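Local coordinates for mannosylglycerate hydrolase MGH1-like glycoside hydrolase domain-containing protein (Thermus thermophilus HB8, PDB 4WVA) that probably hydrolyses mannosylglycerate, a solute made by thermophiles under osmotic stress, into mannose and glycerate, and also splits glucosylglycerate, at residues 38-43 and 53-58; 46-51 and 111-116; 105-110 and 133-138. All coordinates share one frame; numbering follows the deposited sequence.

In the fold
From the N terminus, contact 1 is the first to close: residues 38-43 at the end of helix 33-43 turn back onto 53-58 of helix 48-62, across a short connection. Contact 2 opens inside that turn, at 46-51, and reaches far along the chain to 111-116, so contacts 1 and 2 cross. Contact 3 opens at 105-110, just before contact 2 closes, and ends on 133-138, so it crosses contact 2 and follows contact 1 in series. Helix 48-62 serves contacts 1 and 2, and helix 107-117 serves contacts 2 and 3. Together they tie four helices of the (alpha/alpha)6 barrel, ending with helix 121-146.

Contact 1 (38-43 and 53-58); sequences FIALGW and QELLCL
Ala40 and Trp43 on one helix face Glu54 and Leu55 on the other, with Ile39 beside them. The segments belong to an antiparallel helical hairpin of the (alpha/alpha)6 barrel; their axes approach to 9.5 Å at an angle of 150°.

The apolar part centres on Ala40. Its methyl meets the branch of Leu55, with Ala40 CB 4.1 Å from Leu55 CG and hardly farther from the methyl Leu55 CD2, and Ala40 CB is also 4.3 Å from Glu54 CB. With only a methyl group on this side, the backbones come close: the CA atoms of Ala40 and Glu54 are 6.1 Å apart.

The polar part gathers round the carboxylate of Glu54. CG is anti to the backbone N (chi1 -169°) and the chain then bends at chi2, which brings OE1 up to the CD1-NE1 side of the Trp43 indole, the two side chains crossing at about a right angle. Glu54 OE1 stands 3.6 Å from Trp43 NE1, an oblique approach too long to be a bond. Carboxylate and indole planes are nearly parallel, 18° apart. Trp43 NE1 is instead hydrogen-bonded to Thr21 OG1, the same hydroxyl that bonds Glu54 OE1, so Thr21 links the two side chains. OE1 is further gripped by a salt bridge from Arg50, and OE2 is hydrogen-bonded to Ser36, so both oxygens of this buried acid have partners. The Arg50 charge would be expected to help keep the carboxylate ionised.

Ile39 CG2 skirts the group, 4.2 Å from Glu54 OE1, and its side chain lies near that of Asp35, a probable substrate-binding residue. Beyond the hairpin, Phe38 and Leu41 pack on helix 356-368, Leu41 and Leu55 on helix 107-117, and Leu56 on helix 121-146.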
loop_
_atom_site.group_PDB
_atom_site.type_symbol
_atom_site.label_atom_id
_atom_site.label_comp_id
_atom_site.label_asym_id
_atom_site.label_seq_id
_atom_site.Cartn_x
_atom_site.Cartn_y
_atom_site.Cartn_z
ATOM N N PHE A 38 -8.320 26.572 -2.079
ATOM C CA PHE A 38 -7.063 26.976 -2.762
ATOM C C PHE A 38 -6.717 28.422 -2.405
ATOM O O PHE A 38 -5.551 28.750 -2.213
ATOM C CB PHE A 38 -7.122 26.821 -4.282
ATOM C CG PHE A 38 -7.315 25.405 -4.744
ATOM C CD1 PHE A 38 -6.305 24.456 -4.582
ATOM C CD2 PHE A 38 -8.504 25.008 -5.337
ATOM C CE1 PHE A 38 -6.488 23.156 -5.000
ATOM C CE2 PHE A 38 -8.691 23.695 -5.748
ATOM C CZ PHE A 38 -7.675 22.765 -5.582
ATOM N N ILE A 39 -7.720 29.295 -2.371
ATOM C CA ILE A 39 -7.487 30.710 -2.094
ATOM C C ILE A 39 -6.861 30.924 -0.725
ATOM O O ILE A 39 -5.975 31.756 -0.587
ATOM C CB ILE A 39 -8.784 31.531 -2.278
ATOM C CG1 ILE A 39 -9.192 31.545 -3.755
ATOM C CG2 ILE A 39 -8.656 32.932 -1.674
ATOM C CD1 ILE A 39 -10.643 31.943 -3.971
ATOM N N ALA A 40 -7.312 30.171 0.283
ATOM C CA ALA A 40 -6.723 30.241 1.623
ATOM C C ALA A 40 -5.209 30.039 1.629
ATOM O O ALA A 40 -4.495 30.696 2.387
ATOM C CB ALA A 40 -7.421 29.259 2.570
ATOM N N LEU A 41 -4.699 29.157 0.766
ATOM C CA LEU A 41 -3.245 28.980 0.628
ATOM C C LEU A 41 -2.554 30.261 0.175
ATOM O O LEU A 41 -1.446 30.580 0.646
ATOM C CB LEU A 41 -2.932 27.834 -0.335
ATOM C CG LEU A 41 -3.351 26.432 0.128
ATOM C CD1 LEU A 41 -3.145 25.386 -0.970
ATOM C CD2 LEU A 41 -2.613 26.045 1.401
ATOM N N GLY A 42 -3.203 31.012 -0.716
ATOM C CA GLY A 42 -2.682 32.300 -1.141
ATOM C C GLY A 42 -2.635 33.305 -0.005
ATOM O O GLY A 42 -1.654 34.029 0.149
ATOM N N TRP A 43 -3.699 33.345 0.808
ATOM C CA TRP A 43 -3.754 34.284 1.919
ATOM C C TRP A 43 -2.641 34.063 2.960
ATOM O O TRP A 43 -2.272 35.000 3.686
ATOM C CB TRP A 43 -5.132 34.263 2.599
ATOM C CG TRP A 43 -6.207 34.948 1.806
ATOM C CD1 TRP A 43 -7.342 34.377 1.298
ATOM C CD2 TRP A 43 -6.259 36.328 1.436
ATOM N NE1 TRP A 43 -8.091 35.319 0.621
ATOM C CE2 TRP A 43 -7.453 36.525 0.704
ATOM C CE3 TRP A 43 -5.423 37.429 1.668
ATOM C CZ2 TRP A 43 -7.832 37.769 0.207
ATOM C CZ3 TRP A 43 -5.798 38.656 1.162
ATOM C CH2 TRP A 43 -6.990 38.823 0.453
ATOM N N GLN A 53 -9.807 32.637 8.130
ATOM C CA GLN A 53 -11.139 33.225 8.053
ATOM C C GLN A 53 -11.901 32.750 6.823
ATOM O O GLN A 53 -13.112 32.516 6.888
ATOM C CB GLN A 53 -11.059 34.755 8.100
ATOM C CG GLN A 53 -10.747 35.311 9.484
ATOM C CD GLN A 53 -11.828 34.991 10.508
ATOM O OE1 GLN A 53 -13.027 34.898 10.169
ATOM N NE2 GLN A 53 -11.418 34.803 11.765
ATOM N N GLU A 54 -11.189 32.611 5.703
ATOM C CA GLU A 54 -11.771 32.077 4.477
ATOM C C GLU A 54 -12.531 30.785 4.754
ATOM O O GLU A 54 -13.639 30.597 4.250
ATOM C CB GLU A 54 -10.700 31.834 3.398
ATOM C CG GLU A 54 -11.283 31.521 2.023
ATOM C CD GLU A 54 -11.740 32.743 1.248
ATOM O OE1 GLU A 54 -11.223 33.849 1.523
ATOM O OE2 GLU A 54 -12.583 32.587 0.327
ATOM N N LEU A 55 -11.919 29.876 5.521
ATOM C CA LEU A 55 -12.509 28.559 5.727
ATOM C C LEU A 55 -13.526 28.585 6.868
ATOM O O LEU A 55 -14.512 27.854 6.850
ATOM C CB LEU A 55 -11.419 27.534 5.984
ATOM C CG LEU A 55 -10.356 27.497 4.877
ATOM C CD1 LEU A 55 -9.366 26.398 5.193
ATOM C CD2 LEU A 55 -11.006 27.342 3.507
ATOM N N LEU A 56 -13.302 29.411 7.882
ATOM C CA LEU A 56 -14.326 29.562 8.922
ATOM C C LEU A 56 -15.622 30.006 8.279
ATOM O O LEU A 56 -16.713 29.524 8.621
ATOM C CB LEU A 56 -13.915 30.605 9.959
ATOM C CG LEU A 56 -12.742 30.235 10.856
ATOM C CD1 LEU A 56 -12.334 31.415 11.732
ATOM C CD2 LEU A 56 -13.138 29.068 11.711
ATOM N N CYS A 57 -15.510 30.967 7.369
ATOM C CA CYS A 57 -16.691 31.528 6.716
ATOM C C CYS A 57 -17.428 30.455 5.905
ATOM O O CYS A 57 -18.642 30.326 5.981
ATOM C CB CYS A 57 -16.270 32.693 5.837
ATOM S SG CYS A 57 -17.621 33.535 4.999
ATOM N N LEU A 58 -16.674 29.686 5.111
ATOM C CA LEU A 58 -17.242 28.596 4.334
ATOM C C LEU A 58 -18.089 27.640 5.203
ATOM O O LEU A 58 -19.227 27.308 4.851
ATOM C CB LEU A 58 -16.117 27.841 3.623
ATOM C CG LEU A 58 -16.521 26.622 2.798
ATOM C CD1 LEU A 58 -17.472 26.970 1.677
ATOM C CD2 LEU A 58 -15.255 25.943 2.277
#

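Contact 2 (46-51 and 111-116); sequences VDWERA and VRYLYE
In the first turn of helix 48-62, Trp48 and Ala51 pack against Tyr113 and Leu114 of helix 107-117. Asp47 is the N-cap of that turn, its OD1 accepting a hydrogen bond from Arg50 N. The side-chain contacts across the helices are apolar. One methyl of Leu114 touches both partners: Leu114 CD2 lies 3.9 Å from Trp48 CZ3 and 4.0 Å from Ala51 CB. The other methyl meets backbone, Leu114 CD1 resting 4.0 Å from the carbonyl oxygen Ala51 O.

The six-membered end of the Trp48 indole does the touching. Trp48 CH2 is 4.0 Å from Tyr113 CE2, and the two side chains cross at about a right angle. A chi1 of -177° turns Tyr113 CG to the side opposite its own N, and the ring swings round to meet that end of the indole. Both helices are part of the (alpha/alpha)6 barrel, neighbours in space though some sixty residues separate the segments. An alanine in place of Leu114 would lack the methyl that touches Trp48 and Ala51, and is likely to leave a gap beside both and the indole freer to tilt.

Helix 107-117 also meets a second subunit, where Tyr115 OH is hydrogen-bonded to Gly292 O of that subunit. Arg112 NE, bonded to Glu116 OE2 at 2.8 Å, joins two residues of the same helix, and Arg112 also forms a salt bridge with Asp247.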
loop_
_atom_site.group_PDB
_atom_site.type_symbol
_atom_site.label_atom_id
_atom_site.label_comp_id
_atom_site.label_asym_id
_atom_site.label_seq_id
_atom_site.Cartn_x
_atom_site.Cartn_y
_atom_site.Cartn_z
ATOM N N VAL A 46 -0.063 36.644 2.936
ATOM C CA VAL A 46 -0.513 37.998 3.253
ATOM C C VAL A 46 -0.813 38.125 4.735
ATOM O O VAL A 46 -0.320 39.038 5.407
ATOM C CB VAL A 46 -1.779 38.379 2.440
ATOM C CG1 VAL A 46 -2.261 39.786 2.762
ATOM C CG2 VAL A 46 -1.517 38.278 0.952
ATOM N N ASP A 47 -1.630 37.212 5.251
ATOM C CA ASP A 47 -2.081 37.277 6.622
ATOM C C ASP A 47 -2.672 35.928 7.017
ATOM O O ASP A 47 -3.656 35.519 6.446
ATOM C CB ASP A 47 -3.146 38.364 6.754
ATOM C CG ASP A 47 -3.590 38.573 8.185
ATOM O OD1 ASP A 47 -4.669 38.048 8.549
ATOM O OD2 ASP A 47 -2.857 39.258 8.940
ATOM N N TRP A 48 -2.070 35.266 7.997
ATOM C CA TRP A 48 -2.527 33.923 8.422
ATOM C C TRP A 48 -3.952 33.926 8.946
ATOM O O TRP A 48 -4.723 33.012 8.637
ATOM C CB TRP A 48 -1.585 33.309 9.462
ATOM C CG TRP A 48 -0.335 32.849 8.851
ATOM C CD1 TRP A 48 0.795 33.589 8.663
ATOM C CD2 TRP A 48 -0.065 31.552 8.295
ATOM N NE1 TRP A 48 1.754 32.838 8.040
ATOM C CE2 TRP A 48 1.244 31.593 7.778
ATOM C CE3 TRP A 48 -0.804 30.370 8.167
ATOM C CZ2 TRP A 48 1.845 30.494 7.169
ATOM C CZ3 TRP A 48 -0.213 29.281 7.566
ATOM C CH2 TRP A 48 1.102 29.355 7.057
ATOM N N GLU A 49 -4.326 34.950 9.713
ATOM C CA GLU A 49 -5.701 35.021 10.198
ATOM C C GLU A 49 -6.686 35.038 9.034
ATOM O O GLU A 49 -7.726 34.393 9.099
ATOM C CB GLU A 49 -5.960 36.243 11.092
ATOM C CG GLU A 49 -7.391 36.261 11.673
ATOM C CD GLU A 49 -7.704 35.053 12.568
ATOM O OE1 GLU A 49 -8.474 34.126 12.170
ATOM O OE2 GLU A 49 -7.171 35.026 13.693
ATOM N N ARG A 50 -6.349 35.786 7.990
ATOM C CA ARG A 50 -7.195 35.906 6.815
ATOM C C ARG A 50 -7.373 34.567 6.101
ATOM O O ARG A 50 -8.460 34.280 5.607
ATOM C CB ARG A 50 -6.620 36.960 5.863
ATOM C CG ARG A 50 -7.445 37.195 4.613
ATOM C CD ARG A 50 -8.826 37.717 4.924
ATOM N NE ARG A 50 -9.607 37.933 3.709
ATOM C CZ ARG A 50 -10.240 36.975 3.027
ATOM N NH1 ARG A 50 -10.186 35.697 3.429
ATOM N NH2 ARG A 50 -10.950 37.296 1.950
ATOM N N ALA A 51 -6.318 33.746 6.077
ATOM C CA ALA A 51 -6.380 32.404 5.495
ATOM C C ALA A 51 -7.369 31.533 6.268
ATOM O O ALA A 51 -8.204 30.870 5.687
ATOM C CB ALA A 51 -5.002 31.779 5.460
ATOM N N VAL A 111 -6.629 22.790 5.638
ATOM C CA VAL A 111 -6.682 23.002 7.083
ATOM C C VAL A 111 -5.449 22.393 7.788
ATOM O O VAL A 111 -4.877 23.011 8.701
ATOM C CB VAL A 111 -8.008 22.507 7.688
ATOM C CG1 VAL A 111 -7.934 22.530 9.199
ATOM C CG2 VAL A 111 -9.184 23.369 7.208
ATOM N N ARG A 112 -5.023 21.205 7.373
ATOM C CA ARG A 112 -3.830 20.592 7.971
ATOM C C ARG A 112 -2.614 21.509 7.763
ATOM O O ARG A 112 -1.810 21.731 8.670
ATOM C CB ARG A 112 -3.551 19.209 7.391
ATOM C CG ARG A 112 -2.276 18.613 7.972
ATOM C CD ARG A 112 -1.939 17.259 7.375
ATOM N NE ARG A 112 -0.699 16.739 7.957
ATOM C CZ ARG A 112 -0.143 15.569 7.637
ATOM N NH1 ARG A 112 -0.692 14.776 6.738
ATOM N NH2 ARG A 112 0.992 15.194 8.223
ATOM N N TYR A 113 -2.470 22.033 6.563
ATOM C CA TYR A 113 -1.366 22.933 6.265
ATOM C C TYR A 113 -1.423 24.204 7.119
ATOM O O TYR A 113 -0.415 24.602 7.733
ATOM C CB TYR A 113 -1.332 23.334 4.787
ATOM C CG TYR A 113 -0.145 24.194 4.499
ATOM C CD1 TYR A 113 1.095 23.617 4.268
ATOM C CD2 TYR A 113 -0.239 25.583 4.540
ATOM C CE1 TYR A 113 2.196 24.399 4.045
ATOM C CE2 TYR A 113 0.869 26.368 4.335
ATOM C CZ TYR A 113 2.074 25.767 4.076
ATOM O OH TYR A 113 3.180 26.554 3.856
ATOM N N LEU A 114 -2.585 24.845 7.173
ATOM C CA LEU A 114 -2.735 26.031 8.043
ATOM C C LEU A 114 -2.405 25.690 9.493
ATOM O O LEU A 114 -1.719 26.460 10.185
ATOM C CB LEU A 114 -4.127 26.635 7.951
ATOM C CG LEU A 114 -4.578 27.107 6.566
ATOM C CD1 LEU A 114 -5.974 27.681 6.671
ATOM C CD2 LEU A 114 -3.606 28.104 5.932
ATOM N N TYR A 115 -2.887 24.536 9.946
ATOM C CA TYR A 115 -2.665 24.126 11.326
ATOM C C TYR A 115 -1.182 23.933 11.642
ATOM O O TYR A 115 -0.681 24.408 12.664
ATOM C CB TYR A 115 -3.463 22.860 11.688
ATOM C CG TYR A 115 -3.126 22.393 13.077
ATOM C CD1 TYR A 115 -3.460 23.173 14.183
ATOM C CD2 TYR A 115 -2.419 21.220 13.298
ATOM C CE1 TYR A 115 -3.149 22.769 15.459
ATOM C CE2 TYR A 115 -2.088 20.812 14.580
ATOM C CZ TYR A 115 -2.458 21.595 15.666
ATOM O OH TYR A 115 -2.148 21.227 16.962
ATOM N N GLU A 116 -0.470 23.256 10.748
ATOM C CA GLU A 116 0.924 22.893 11.024
ATOM C C GLU A 116 1.868 24.077 10.855
ATOM O O GLU A 116 2.917 24.135 11.522
ATOM C CB GLU A 116 1.372 21.739 10.121
ATOM C CG GLU A 116 0.705 20.409 10.461
ATOM C CD GLU A 116 1.192 19.258 9.607
ATOM O OE1 GLU A 116 1.942 19.517 8.649
ATOM O OE2 GLU A 116 0.817 18.109 9.866
#

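Contact 3 (105-110 and 133-138); sequences PVVATV and PKLLAF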
loop_
_atom_site.group_PDB
_atom_site.type_symbol
_atom_site.label_atom_id
_atom_site.label_comp_id
_atom_site.label_asym_id
_atom_site.label_seq_id
_atom_site.Cartn_x
_atom_site.Cartn_y
_atom_site.Cartn_z
ATOM N N PRO A 105 -13.567 17.822 -1.967
ATOM C CA PRO A 105 -13.344 18.176 -0.569
ATOM C C PRO A 105 -11.861 18.369 -0.265
ATOM O O PRO A 105 -11.284 17.624 0.502
ATOM C CB PRO A 105 -13.943 16.993 0.175
ATOM C CG PRO A 105 -13.765 15.841 -0.742
ATOM C CD PRO A 105 -13.975 16.403 -2.118
ATOM N N VAL A 106 -11.249 19.367 -0.899
ATOM C CA VAL A 106 -9.829 19.631 -0.682
ATOM C C VAL A 106 -9.593 20.341 0.663
ATOM O O VAL A 106 -8.457 20.475 1.117
ATOM C CB VAL A 106 -9.246 20.408 -1.873
ATOM C CG1 VAL A 106 -9.697 21.824 -1.840
ATOM C CG2 VAL A 106 -7.719 20.375 -1.870
ATOM N N VAL A 107 -10.661 20.731 1.358
ATOM C CA VAL A 107 -10.500 21.631 2.501
ATOM C C VAL A 107 -9.668 21.035 3.656
ATOM O O VAL A 107 -8.868 21.753 4.256
ATOM C CB VAL A 107 -11.851 22.230 2.981
ATOM C CG1 VAL A 107 -12.825 21.154 3.443
ATOM C CG2 VAL A 107 -11.609 23.296 4.037
ATOM N N ALA A 108 -9.793 19.743 3.951
ATOM C CA ALA A 108 -9.026 19.202 5.105
ATOM C C ALA A 108 -7.525 19.277 4.890
ATOM O O ALA A 108 -6.749 19.460 5.826
ATOM C CB ALA A 108 -9.437 17.775 5.419
ATOM N N THR A 109 -7.120 19.096 3.644
ATOM C CA THR A 109 -5.710 19.201 3.263
ATOM C C THR A 109 -5.187 20.612 3.532
ATOM O O THR A 109 -4.086 20.793 4.073
ATOM C CB THR A 109 -5.573 18.799 1.796
ATOM O OG1 THR A 109 -5.887 17.416 1.687
ATOM C CG2 THR A 109 -4.147 19.039 1.258
ATOM N N VAL A 110 -5.996 21.604 3.186
ATOM C CA VAL A 110 -5.623 22.990 3.422
ATOM C C VAL A 110 -5.626 23.286 4.922
ATOM O O VAL A 110 -4.717 23.934 5.427
ATOM C CB VAL A 110 -6.490 23.971 2.606
ATOM C CG1 VAL A 110 -6.182 25.406 3.003
ATOM C CG2 VAL A 110 -6.282 23.763 1.115
ATOM N N PRO A 133 -14.367 19.066 13.960
ATOM C CA PRO A 133 -15.646 18.326 13.948
ATOM C C PRO A 133 -16.543 18.689 12.758
ATOM O O PRO A 133 -17.336 17.870 12.295
ATOM C CB PRO A 133 -16.309 18.710 15.275
ATOM C CG PRO A 133 -15.607 19.913 15.751
ATOM C CD PRO A 133 -14.254 19.982 15.104
ATOM N N LYS A 134 -16.371 19.891 12.226
ATOM C CA LYS A 134 -17.084 20.313 11.027
ATOM C C LYS A 134 -16.593 19.581 9.767
ATOM O O LYS A 134 -17.392 19.118 8.960
ATOM C CB LYS A 134 -16.962 21.831 10.866
ATOM C CG LYS A 134 -17.536 22.590 12.054
ATOM C CD LYS A 134 -17.561 24.084 11.814
ATOM C CE LYS A 134 -18.072 24.839 13.029
ATOM N NZ LYS A 134 -19.484 24.483 13.329
ATOM N N LEU A 135 -15.272 19.492 9.600
ATOM C CA LEU A 135 -14.690 18.680 8.538
ATOM C C LEU A 135 -15.153 17.221 8.636
ATOM O O LEU A 135 -15.550 16.597 7.648
ATOM C CB LEU A 135 -13.161 18.707 8.647
ATOM C CG LEU A 135 -12.470 19.999 8.219
ATOM C CD1 LEU A 135 -11.062 20.084 8.765
ATOM C CD2 LEU A 135 -12.437 20.041 6.697
ATOM N N LEU A 136 -15.087 16.681 9.841
ATOM C CA LEU A 136 -15.458 15.292 10.073
ATOM C C LEU A 136 -16.923 15.064 9.672
ATOM O O LEU A 136 -17.259 14.051 9.063
ATOM C CB LEU A 136 -15.221 14.939 11.541
ATOM C CG LEU A 136 -15.435 13.497 11.970
ATOM C CD1 LEU A 136 -14.406 12.584 11.335
ATOM C CD2 LEU A 136 -15.372 13.409 13.485
ATOM N N ALA A 137 -17.789 16.017 10.010
ATOM C CA ALA A 137 -19.211 15.907 9.678
ATOM C C ALA A 137 -19.449 15.972 8.175
ATOM O O ALA A 137 -20.342 15.309 7.648
ATOM C CB ALA A 137 -20.011 16.985 10.400
ATOM N N PHE A 138 -18.642 16.768 7.466
ATOM C CA PHE A 138 -18.723 16.841 6.025
ATOM C C PHE A 138 -18.296 15.502 5.386
ATOM O O PHE A 138 -18.984 14.970 4.513
ATOM C CB PHE A 138 -17.871 18.020 5.511
ATOM C CG PHE A 138 -17.771 18.132 4.008
ATOM C CD1 PHE A 138 -18.823 17.776 3.162
ATOM C CD2 PHE A 138 -16.615 18.647 3.430
ATOM C CE1 PHE A 138 -18.729 17.903 1.798
ATOM C CE2 PHE A 138 -16.519 18.791 2.062
ATOM C CZ PHE A 138 -17.567 18.417 1.240
#
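The ring of Phe138 receives Pro105 at one corner: Pro105 CB lies 3.7 Å from Phe138 CE2 and 4.0 Å from Phe138 CZ. Here 105-110 and 133-138 join consecutive helices of the (alpha/alpha)6 barrel, 107-117 and 121-146. The approach is oblique, and only the two outer carbons on that side of the phenyl group take part in the touch. The Phe138 side chain leaves its helix with chi1 at 175°, which carries the ring across to Pro105. Elsewhere the ring is hemmed in by Gln63, Leu69 and Thr102, and it lies near Leu33, a probable substrate-binding residue, consistent with this end of the contact lying near the substrate site.

Residues 133-138 are in the middle of helix 121-146, so the packing takes place well away from the short connection between the two helices. The contact is buried and its side-chain contacts are all apolar, with Leu135 as the second point of junction. The Phe59 side chain of helix 48-62 borders both Val107 and Leu135, while Leu248 of helix 235-254 also packs on Leu135.

Within 105-110 it is methyl CD2 of Leu135 that makes the contact, while CD1 packs on Val111 farther along the same helix. The apparent 3.5 Å approach of Leu135 CD2 to Val107 CG1 is doubtful as a sign of strain, since Val107 was modelled in two conformers. The neighbouring residue is met more comfortably: Leu135 CD2 sits 3.8 Å from the backbone nitrogen Ala108 N and 4.0 Å from the methyl Ala108 CB.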